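Endo-1,4-beta-xylanase (Uncultured bacterium, PDB 7AX7) removes acetyl groups from acetylated xylan through its cobalt-dependent CE4 esterase domain, one module of a multidomain xylanase. Local coordinates at residues H66-M69 with T70-S73. Residues are numbered along the deposited sequence; the frame is centred on the assembly and turned at random.
Sequences HQDM and TNMS. With CO (cobalt (II) ion), chain B.
Asp68 turns its carboxylate forward along the chain onto Thr70, and OD1 accepts two bonds from that one residue. Thr70 N meets Asp68 OD1 at 3.0 Å, nearly head-on to the C-O bond. Thr70 OG1 reaches Asp68 OD1 at 2.7 Å from above the carboxylate plane, on the same face. CG of Asp68 swings anti to the backbone N (chi1 -175°), beside its own carbonyl carbon, which brings OD1 to Thr70; threonine suits the partner position because OG1, set between its backbone N and carbonyl carbon, faces the same oxygen as its N-H. Replacing Asp68 by an alanine is likely to leave both Thr70 donors without this acceptor and the turn less firmly set. The backbone closes the turn too, Asn71 N bonding to Asp68 O at 3.2 Å, and the Asn71 amide, its plane 44° from the carboxylate, brings OD1 to 3.6 Å from Asp68 CG. Farther along, Met69 CG lies 4.0 Å from Met72 SD, the unbranched, bent chains crossing at a slant and fitting beside Ile77 of helix 74-92. His66 NE2 binds cobalt together with Asp12 and His62. The Asp68 pattern is an Asx turn with an added side-chain bond, in the loop linking the metal-binding histidines of the NodB deacetylase fold to helix 74-92.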
# COMPACT_ATOMS: atom_id res chain seq x y z
N HIS A 66 -12.22 0.27 -7.51
CA HIS A 66 -12.21 -0.47 -6.25
C HIS A 66 -13.44 -1.37 -6.13
O HIS A 66 -14.14 -1.38 -5.11
CB HIS A 66 -12.11 0.49 -5.06
CG HIS A 66 -11.67 -0.18 -3.79
ND1 HIS A 66 -12.56 -0.70 -2.87
CD2 HIS A 66 -10.43 -0.45 -3.32
CE1 HIS A 66 -11.88 -1.25 -1.88
NE2 HIS A 66 -10.59 -1.11 -2.12
N GLN A 67 -13.71 -2.14 -7.17
CA GLN A 67 -14.74 -3.17 -7.09
C GLN A 67 -14.08 -4.54 -6.97
O GLN A 67 -12.87 -4.68 -7.15
CB GLN A 67 -15.66 -3.12 -8.31
CG GLN A 67 -16.45 -1.82 -8.42
CD GLN A 67 -17.28 -1.74 -9.70
OE1 GLN A 67 -18.50 -1.91 -9.67
NE2 GLN A 67 -16.61 -1.50 -10.83
N ASP A 68 -14.89 -5.54 -6.63
CA ASP A 68 -14.43 -6.92 -6.60
C ASP A 68 -14.12 -7.37 -8.02
O ASP A 68 -15.03 -7.58 -8.83
CB ASP A 68 -15.48 -7.82 -5.95
CG ASP A 68 -15.00 -9.26 -5.79
OD1 ASP A 68 -14.10 -9.69 -6.53
OD2 ASP A 68 -15.53 -9.96 -4.91
N MET A 69 -12.84 -7.48 -8.35
CA MET A 69 -12.45 -7.72 -9.73
C MET A 69 -12.54 -9.19 -10.13
O MET A 69 -12.30 -9.52 -11.30
CB MET A 69 -11.03 -7.17 -9.96
CG MET A 69 -10.92 -5.66 -9.63
SD MET A 69 -9.28 -4.91 -9.76
CE MET A 69 -8.94 -5.02 -11.51
N THR A 70 -12.91 -10.09 -9.20
CA THR A 70 -13.25 -11.44 -9.62
C THR A 70 -14.58 -11.49 -10.37
O THR A 70 -14.89 -12.50 -11.00
CB THR A 70 -13.29 -12.41 -8.42
OG1 THR A 70 -14.42 -12.13 -7.58
CG2 THR A 70 -12.02 -12.30 -7.60
N ASN A 71 -15.35 -10.40 -10.37
CA ASN A 71 -16.60 -10.35 -11.11
C ASN A 71 -16.50 -9.51 -12.38
O ASN A 71 -17.52 -9.07 -12.91
CB ASN A 71 -17.71 -9.84 -10.19
CG ASN A 71 -17.79 -10.62 -8.88
OD1 ASN A 71 -17.83 -10.06 -7.79
ND2 ASN A 71 -17.78 -11.93 -9.00
N MET A 72 -15.28 -9.32 -12.90
CA MET A 72 -15.03 -8.44 -14.04
C MET A 72 -14.47 -9.22 -15.22
O MET A 72 -13.73 -10.19 -15.06
CB MET A 72 -14.05 -7.32 -13.68
CG MET A 72 -14.63 -6.17 -12.89
SD MET A 72 -13.44 -4.82 -12.61
CE MET A 72 -12.74 -4.66 -14.21
N SER A 73 -14.80 -8.75 -16.42
CA SER A 73 -14.24 -9.34 -17.63
C SER A 73 -12.76 -8.98 -17.76
O SER A 73 -12.27 -8.01 -17.16
CB SER A 73 -14.99 -8.86 -18.86
OG SER A 73 -14.82 -7.46 -19.01
CO CO B . -9.12 -1.40 -0.58
O HOH W 1 -17.46 -12.23 -5.59
O HOH W 2 -12.56 -11.72 -13.17